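Local coordinates for protein arginyl-tRNA synthetase (Campylobacter jejuni, PDB 3FNR) that attaches L-arginine to tRNA(Arg) at the expense of ATP, releasing AMP and diphosphate, as a class I aminoacyl-tRNA synthetase, at residues T72-I83 with I162-Y172; S305-L313 with F443-K451. The protein carries 1 engineered substitution. All coordinates share one frame; numbering follows the deposited sequence. Where two conformers were deposited one is given.

Interaction 1 of 2, residues T72-I83 with I162-Y172; sequences TEYYVNDAGNQI and IDSYVSERSYY. With SO4 (sulfate ion), chain E.
Strands 72-76 and 165-167 run parallel, their axes 4.7 Å apart at closest approach and inclined by 30°, with Y74 N bonded to S164 O, V166 N to Y74 O, V76 N to V166 O and E168 N to V76 O. At the start of the ladder D163 N donates to T72 OG1 (3.1 Å). Y74 and Y165 form an offset stack, centroids 4.9 Å apart and planes at 30°; Y165 CE2 lies over one face of the Y74 ring, while I162 CD1 meets its edge. Y74 OH reaches onward to A39 O in the HIGH motif. Strand 165-167 lies at an edge of the mostly parallel sheet of the class I catalytic domain, and strand 69-76 pairs on its other side with strand 31-35. Beyond the strands, S167 OG donates to the syn lone pair of D78 OD2 (2.6 Å). E168, extended with CG anti to its N (chi1 176°), receives A79 N at OE2 from above the carboxylate plane. D78 O sits over the centre of the R169 guanidinium, whose NH2 is salt-bridged to D141. R169 NH1, Y172 OH and, weakly, G80 N bind a sulfate, probably from the crystallisation liquor.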
# COMPACT_ATOMS: atom_id res chain seq x y z
N THR A 72 -0.12 -0.17 11.33
CA THR A 72 -0.21 -1.13 10.24
C THR A 72 0.20 -2.52 10.67
O THR A 72 1.12 -2.69 11.49
CB THR A 72 0.64 -0.70 9.03
OG1 THR A 72 1.96 -0.38 9.47
CG2 THR A 72 0.03 0.52 8.38
N GLU A 73 -0.48 -3.52 10.10
CA GLU A 73 -0.30 -4.91 10.48
C GLU A 73 -0.51 -5.84 9.29
O GLU A 73 -1.34 -5.59 8.41
CB GLU A 73 -1.24 -5.26 11.65
CG GLU A 73 -1.00 -6.61 12.32
CD GLU A 73 -1.63 -6.72 13.70
OE1 GLU A 73 -2.62 -7.47 13.83
OE2 GLU A 73 -1.14 -6.06 14.66
N TYR A 74 0.28 -6.92 9.27
CA TYR A 74 0.24 -7.93 8.22
C TYR A 74 -0.03 -9.25 8.92
O TYR A 74 0.63 -9.59 9.90
CB TYR A 74 1.61 -7.96 7.53
CG TYR A 74 1.79 -8.90 6.34
CD1 TYR A 74 1.77 -10.29 6.51
CD2 TYR A 74 2.08 -8.40 5.08
CE1 TYR A 74 1.97 -11.15 5.43
CE2 TYR A 74 2.29 -9.25 3.99
CZ TYR A 74 2.23 -10.62 4.18
OH TYR A 74 2.44 -11.46 3.11
N TYR A 75 -1.01 -9.98 8.41
CA TYR A 75 -1.38 -11.27 8.96
C TYR A 75 -0.69 -12.36 8.16
O TYR A 75 -0.90 -12.48 6.95
CB TYR A 75 -2.89 -11.45 8.88
CG TYR A 75 -3.40 -12.72 9.52
CD1 TYR A 75 -3.50 -12.83 10.91
CD2 TYR A 75 -3.80 -13.81 8.75
CE1 TYR A 75 -3.97 -13.98 11.51
CE2 TYR A 75 -4.27 -14.97 9.34
CZ TYR A 75 -4.35 -15.05 10.72
OH TYR A 75 -4.84 -16.19 11.32
N VAL A 76 0.11 -13.16 8.86
CA VAL A 76 0.85 -14.27 8.25
C VAL A 76 0.08 -15.58 8.40
O VAL A 76 -0.06 -16.09 9.51
CB VAL A 76 2.27 -14.42 8.88
CG1 VAL A 76 3.12 -15.33 8.04
CG2 VAL A 76 2.96 -13.07 9.04
N ASN A 77 -0.43 -16.12 7.30
CA ASN A 77 -1.14 -17.39 7.31
C ASN A 77 -0.15 -18.54 7.39
O ASN A 77 0.06 -19.25 6.41
CB ASN A 77 -2.01 -17.56 6.06
CG ASN A 77 -3.27 -16.71 6.09
OD1 ASN A 77 -4.23 -17.03 6.78
ND2 ASN A 77 -3.28 -15.63 5.30
N ASP A 78 0.46 -18.72 8.56
CA ASP A 78 1.60 -19.62 8.67
C ASP A 78 1.32 -20.91 9.45
O ASP A 78 2.23 -21.48 10.06
CB ASP A 78 2.82 -18.89 9.25
CG ASP A 78 2.66 -18.49 10.71
OD1 ASP A 78 3.70 -18.20 11.34
OD2 ASP A 78 1.53 -18.48 11.24
N ALA A 79 0.07 -21.36 9.41
CA ALA A 79 -0.29 -22.65 9.97
C ALA A 79 0.44 -23.75 9.22
O ALA A 79 0.67 -23.61 8.02
CB ALA A 79 -1.79 -22.87 9.88
N GLY A 80 0.80 -24.82 9.93
CA GLY A 80 1.46 -25.99 9.33
C GLY A 80 0.68 -26.56 8.17
O GLY A 80 1.26 -26.96 7.16
N ASN A 81 -0.64 -26.55 8.30
CA ASN A 81 -1.57 -27.03 7.27
C ASN A 81 -1.63 -26.11 6.05
O ASN A 81 -1.99 -26.55 4.95
CB ASN A 81 -2.97 -27.22 7.87
CG ASN A 81 -2.95 -28.00 9.19
OD1 ASN A 81 -3.15 -29.22 9.21
ND2 ASN A 81 -2.71 -27.30 10.30
N GLN A 82 -1.30 -24.84 6.26
CA GLN A 82 -1.29 -23.84 5.19
C GLN A 82 0.03 -23.87 4.40
O GLN A 82 0.02 -23.78 3.17
CB GLN A 82 -1.53 -22.44 5.77
CG GLN A 82 -2.90 -22.24 6.42
CD GLN A 82 -3.93 -21.66 5.47
OE1 GLN A 82 -4.30 -22.28 4.47
NE2 GLN A 82 -4.41 -20.46 5.78
N ILE A 83 1.14 -24.01 5.11
CA ILE A 83 2.49 -23.94 4.53
C ILE A 83 3.09 -25.29 4.16
O ILE A 83 4.23 -25.35 3.69
CB ILE A 83 3.49 -23.20 5.47
CG1 ILE A 83 3.74 -24.02 6.75
CG2 ILE A 83 3.02 -21.76 5.76
CD1 ILE A 83 4.88 -23.51 7.62
N ILE A 162 5.73 -2.42 6.77
CA ILE A 162 4.57 -2.64 7.64
C ILE A 162 5.06 -2.84 9.09
O ILE A 162 6.07 -3.50 9.32
CB ILE A 162 3.70 -3.81 7.12
CG1 ILE A 162 3.08 -3.43 5.76
CG2 ILE A 162 2.60 -4.20 8.11
CD1 ILE A 162 2.25 -4.52 5.11
N ASP A 163 4.37 -2.22 10.05
CA ASP A 163 4.89 -2.10 11.41
C ASP A 163 4.74 -3.33 12.31
O ASP A 163 5.39 -3.42 13.36
CB ASP A 163 4.30 -0.85 12.08
CG ASP A 163 4.88 0.44 11.51
OD1 ASP A 163 5.73 0.37 10.60
OD2 ASP A 163 4.50 1.53 11.98
N SER A 164 3.91 -4.29 11.91
CA SER A 164 3.68 -5.48 12.71
C SER A 164 3.29 -6.66 11.85
O SER A 164 2.33 -6.58 11.09
CB SER A 164 2.61 -5.23 13.79
OG SER A 164 2.49 -6.34 14.67
N TYR A 165 4.02 -7.76 11.98
CA TYR A 165 3.66 -9.02 11.32
C TYR A 165 3.17 -9.98 12.40
O TYR A 165 3.87 -10.23 13.38
CB TYR A 165 4.86 -9.59 10.54
CG TYR A 165 5.22 -8.78 9.30
CD1 TYR A 165 5.86 -7.54 9.40
CD2 TYR A 165 4.90 -9.25 8.03
CE1 TYR A 165 6.17 -6.79 8.26
CE2 TYR A 165 5.22 -8.51 6.88
CZ TYR A 165 5.85 -7.28 7.01
OH TYR A 165 6.17 -6.56 5.88
N VAL A 166 1.96 -10.52 12.22
CA VAL A 166 1.36 -11.42 13.22
C VAL A 166 1.13 -12.82 12.67
O VAL A 166 0.76 -12.99 11.52
CB VAL A 166 0.03 -10.86 13.83
CG1 VAL A 166 0.30 -9.69 14.67
CG2 VAL A 166 -0.97 -10.50 12.76
N SER A 167 1.32 -13.82 13.53
CA SER A 167 1.21 -15.22 13.12
C SER A 167 -0.16 -15.82 13.41
O SER A 167 -0.73 -15.60 14.48
CB SER A 167 2.30 -16.04 13.82
OG SER A 167 2.14 -17.43 13.57
N GLU A 168 -0.68 -16.56 12.44
CA GLU A 168 -1.88 -17.38 12.58
C GLU A 168 -1.74 -18.37 13.74
O GLU A 168 -2.67 -18.55 14.53
CB GLU A 168 -2.15 -18.13 11.26
CG GLU A 168 -3.33 -19.11 11.28
CD GLU A 168 -3.64 -19.72 9.91
OE1 GLU A 168 -4.80 -20.12 9.68
OE2 GLU A 168 -2.72 -19.80 9.06
N ARG A 169 -0.55 -18.96 13.85
CA ARG A 169 -0.24 -19.96 14.88
C ARG A 169 -0.38 -19.45 16.32
O ARG A 169 -0.65 -20.24 17.22
CB ARG A 169 1.16 -20.55 14.67
CG ARG A 169 1.23 -21.58 13.55
CD ARG A 169 2.37 -22.58 13.77
NE ARG A 169 3.62 -22.16 13.15
CZ ARG A 169 4.20 -22.79 12.12
NH1 ARG A 169 3.65 -23.87 11.59
NH2 ARG A 169 5.35 -22.33 11.63
N SER A 170 -0.23 -18.15 16.53
CA SER A 170 -0.39 -17.58 17.86
C SER A 170 -1.86 -17.38 18.29
O SER A 170 -2.12 -16.84 19.36
CB SER A 170 0.40 -16.27 18.00
OG SER A 170 -0.27 -15.19 17.38
N TYR A 171 -2.79 -17.83 17.45
CA TYR A 171 -4.23 -17.73 17.72
C TYR A 171 -4.94 -19.07 17.92
O TYR A 171 -6.18 -19.13 17.88
CB TYR A 171 -4.92 -16.95 16.60
CG TYR A 171 -4.58 -15.48 16.59
CD1 TYR A 171 -3.62 -14.98 15.71
CD2 TYR A 171 -5.21 -14.59 17.46
CE1 TYR A 171 -3.30 -13.62 15.70
CE2 TYR A 171 -4.91 -13.23 17.45
CZ TYR A 171 -3.94 -12.75 16.57
OH TYR A 171 -3.62 -11.42 16.55
N TYR A 172 -4.18 -20.15 18.11
CA TYR A 172 -4.77 -21.48 18.34
C TYR A 172 -5.39 -21.58 19.73
O TYR A 172 -6.42 -22.24 19.92
CB TYR A 172 -3.74 -22.59 18.13
CG TYR A 172 -3.49 -22.97 16.69
CD1 TYR A 172 -2.27 -23.54 16.31
CD2 TYR A 172 -4.45 -22.77 15.70
CE1 TYR A 172 -2.03 -23.90 14.99
CE2 TYR A 172 -4.22 -23.12 14.38
CZ TYR A 172 -3.00 -23.68 14.04
OH TYR A 172 -2.77 -24.04 12.74
S SO4 E . 0.47 -25.97 13.19
O1 SO4 E . 0.48 -26.50 14.55
O2 SO4 E . 1.84 -25.81 12.73
O3 SO4 E . -0.25 -26.89 12.31
O4 SO4 E . -0.21 -24.68 13.19

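Interaction 2 of 2, residues S305-L313 with F443-K451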
# COMPACT_ATOMS: atom_id res chain seq x y z
N SER A 305 10.13 2.11 -8.94
CA SER A 305 9.26 2.30 -7.78
C SER A 305 8.29 3.49 -7.90
O SER A 305 7.11 3.35 -7.60
CB SER A 305 10.11 2.46 -6.52
OG SER A 305 9.29 2.57 -5.37
N ASP A 306 8.82 4.64 -8.32
CA ASP A 306 8.01 5.86 -8.48
C ASP A 306 6.82 5.64 -9.39
O ASP A 306 5.71 6.07 -9.07
CB ASP A 306 8.87 7.00 -9.03
CG ASP A 306 10.04 7.35 -8.12
OD1 ASP A 306 10.00 7.02 -6.91
OD2 ASP A 306 11.00 7.98 -8.61
N ALA A 307 7.06 4.95 -10.51
CA ALA A 307 6.02 4.66 -11.48
C ALA A 307 4.94 3.77 -10.88
O ALA A 307 3.76 4.04 -11.06
CB ALA A 307 6.61 4.03 -12.72
N LEU A 308 5.36 2.73 -10.14
CA LEU A 308 4.41 1.84 -9.44
C LEU A 308 3.57 2.62 -8.45
O LEU A 308 2.34 2.49 -8.42
CB LEU A 308 5.14 0.71 -8.71
CG LEU A 308 4.20 -0.40 -8.21
CD1 LEU A 308 4.20 -1.58 -9.15
CD2 LEU A 308 4.59 -0.86 -6.82
N ARG A 309 4.24 3.45 -7.66
CA ARG A 309 3.58 4.25 -6.65
C ARG A 309 2.61 5.26 -7.26
O ARG A 309 1.64 5.66 -6.63
CB ARG A 309 4.61 4.96 -5.76
CG ARG A 309 5.48 4.05 -4.87
CD ARG A 309 4.66 3.15 -3.94
NE ARG A 309 3.86 3.90 -2.98
CZ ARG A 309 4.12 3.99 -1.67
NH1 ARG A 309 5.17 3.37 -1.15
NH2 ARG A 309 3.32 4.70 -0.89
N TYR A 310 2.88 5.68 -8.50
CA TYR A 310 2.00 6.64 -9.17
C TYR A 310 0.80 5.93 -9.79
O TYR A 310 -0.34 6.28 -9.49
CB TYR A 310 2.74 7.45 -10.25
CG TYR A 310 1.88 8.59 -10.77
CD1 TYR A 310 0.93 8.39 -11.79
CD2 TYR A 310 1.98 9.86 -10.21
CE1 TYR A 310 0.11 9.43 -12.24
CE2 TYR A 310 1.18 10.91 -10.65
CZ TYR A 310 0.25 10.69 -11.66
OH TYR A 310 -0.53 11.74 -12.08
N ILE A 311 1.09 4.98 -10.67
CA ILE A 311 0.09 4.29 -11.46
C ILE A 311 -0.96 3.66 -10.57
O ILE A 311 -2.15 3.83 -10.80
CB ILE A 311 0.76 3.19 -12.34
CG1 ILE A 311 1.61 3.84 -13.43
CG2 ILE A 311 -0.28 2.28 -12.97
CD1 ILE A 311 2.65 2.89 -14.03
N PHE A 312 -0.51 2.98 -9.51
CA PHE A 312 -1.42 2.22 -8.65
C PHE A 312 -2.26 3.07 -7.69
O PHE A 312 -3.15 2.55 -7.01
CB PHE A 312 -0.69 1.07 -7.95
CG PHE A 312 -0.43 -0.11 -8.86
CD1 PHE A 312 -1.33 -1.16 -8.92
CD2 PHE A 312 0.68 -0.13 -9.69
CE1 PHE A 312 -1.11 -2.24 -9.77
CE2 PHE A 312 0.90 -1.21 -10.56
CZ PHE A 312 0.00 -2.26 -10.59
N LEU A 313 -1.97 4.36 -7.65
CA LEU A 313 -2.73 5.31 -6.84
C LEU A 313 -3.65 6.19 -7.70
O LEU A 313 -4.48 6.91 -7.16
CB LEU A 313 -1.76 6.20 -6.07
CG LEU A 313 -2.27 6.82 -4.77
CD1 LEU A 313 -2.36 5.77 -3.67
CD2 LEU A 313 -1.35 7.96 -4.38
N PHE A 443 4.58 14.28 -3.10
CA PHE A 443 5.34 13.13 -3.60
C PHE A 443 5.85 12.22 -2.48
O PHE A 443 5.77 11.01 -2.61
CB PHE A 443 6.54 13.57 -4.44
CG PHE A 443 6.39 13.32 -5.92
CD1 PHE A 443 7.35 13.79 -6.81
CD2 PHE A 443 5.30 12.62 -6.43
CE1 PHE A 443 7.24 13.56 -8.17
CE2 PHE A 443 5.18 12.40 -7.79
CZ PHE A 443 6.15 12.86 -8.67
N SER A 444 6.36 12.80 -1.39
CA SER A 444 6.91 12.00 -0.29
C SER A 444 5.86 11.14 0.40
O SER A 444 6.17 10.05 0.90
CB SER A 444 7.64 12.88 0.73
OG SER A 444 6.73 13.65 1.49
N LEU A 445 4.61 11.62 0.40
CA LEU A 445 3.48 10.87 0.95
C LEU A 445 3.08 9.71 0.05
O LEU A 445 2.37 8.79 0.47
CB LEU A 445 2.27 11.79 1.19
CG LEU A 445 2.51 12.98 2.13
CD1 LEU A 445 1.23 13.82 2.29
CD2 LEU A 445 3.04 12.52 3.50
N MET A 446 3.52 9.78 -1.21
CA MET A 446 3.37 8.69 -2.18
C MET A 446 4.63 7.80 -2.21
O MET A 446 4.74 6.92 -3.06
CB MET A 446 3.11 9.26 -3.59
CG MET A 446 1.80 10.02 -3.78
SD MET A 446 1.64 10.74 -5.43
CE MET A 446 1.82 9.34 -6.51
N GLY A 447 5.57 8.05 -1.30
CA GLY A 447 6.82 7.29 -1.26
C GLY A 447 7.75 7.56 -2.43
O GLY A 447 8.55 6.70 -2.82
N ILE A 448 7.64 8.76 -2.99
CA ILE A 448 8.45 9.20 -4.12
C ILE A 448 9.28 10.40 -3.67
O ILE A 448 8.74 11.36 -3.12
CB ILE A 448 7.56 9.61 -5.32
CG1 ILE A 448 6.74 8.42 -5.82
CG2 ILE A 448 8.40 10.23 -6.44
CD1 ILE A 448 5.72 8.75 -6.89
N GLU A 449 10.59 10.34 -3.91
CA GLU A 449 11.50 11.44 -3.63
C GLU A 449 11.66 12.30 -4.88
O GLU A 449 12.02 11.80 -5.95
CB GLU A 449 12.85 10.88 -3.17
CG GLU A 449 13.89 11.91 -2.77
CD GLU A 449 15.21 11.27 -2.33
OE1 GLU A 449 16.22 12.00 -2.23
OE2 GLU A 449 15.24 10.04 -2.08
N ALA A 450 11.37 13.60 -4.75
CA ALA A 450 11.44 14.53 -5.87
C ALA A 450 12.88 14.77 -6.32
O ALA A 450 13.79 14.92 -5.50
CB ALA A 450 10.77 15.85 -5.50
N LYS A 451 13.07 14.81 -7.63
CA LYS A 451 14.40 14.97 -8.23
C LYS A 451 14.79 16.43 -8.41
O LYS A 451 13.98 17.24 -8.87
CB LYS A 451 14.45 14.28 -9.60
CG LYS A 451 14.37 12.77 -9.55
CD LYS A 451 14.34 12.19 -10.94
CE LYS A 451 14.01 10.71 -10.91
NZ LYS A 451 13.27 10.32 -12.15
O HOH W 1 9.50 5.33 -5.07
O HOH W 2 11.81 8.38 -5.42
O HOH W 3 11.64 10.50 -8.34
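M446 and I448 supply the van der Waals contacts with helix 305-311 and the turn after it. The I448 side chain lies obliquely across D306, its CG2 3.6 Å from D306 OD1 and its CD1 against D306 O. On its other side I448 CG2 rests over the centre of the F443 ring, so one methyl is held between carboxylate and aromatic face. M446 is the apolar partner of Y310 and L313: it bends at its last torsion (chi3 57°), which turns CE to Y310 CD2 at 3.7 Å, while its CG touches L313 CD2 at 3.8 Å.

The turn that presents these residues is a Schellman motif closing helix 425-445: I448 N bonds to F443 O, G447 N weakly to S444 O, and G447 takes the positive phi of the C-prime position.

Polar links between the segments run through water. One water accepts from S305 OG and donates to D306 OD1 and to G447 O (2.8 Å); a second accepts from E449 N and donates to D306 OD1, 2.7 Å from that oxygen; a third donates to D306 OD2 and to E449 O (2.7 Å).

The R309 chain bends at chi2 and chi3, bringing one face of its guanidinium under M446 O, which stands 3.0 Å above the plane, toward the rim. NH1 and NH2 bond elsewhere: NH1 to A158 O and, as a salt bridge, to D57; NH2 to T58 OG1.

Catalytic-domain helix and anticodon-binding-domain helix end thus meet through apolar side chains, a carbonyl over a cationic face and bridging waters; the arginine probably eases the partial negative charge of M446 O.

From the N terminus the chain passes helix 5-17, strand 31-35 and helix 50-65 before it reaches strand 69-76, then makes a largely helical excursion and returns at residues 162-172, where interaction 1 closes a loop of 78 intervening residues and adds strand 165-167 to the catalytic sheet. Interaction 2 opens only later, at helix 305-311, and closes at 443-451 after 129 residues that include the helices of the anticodon-binding domain. The two loops therefore follow in series, neither nested nor crossed. Interaction 1 lies wholly inside the catalytic domain, whereas interaction 2 joins that domain to the C-terminal one. Their centres are 29 Å apart and their nearest atoms about 10 Å, without touching.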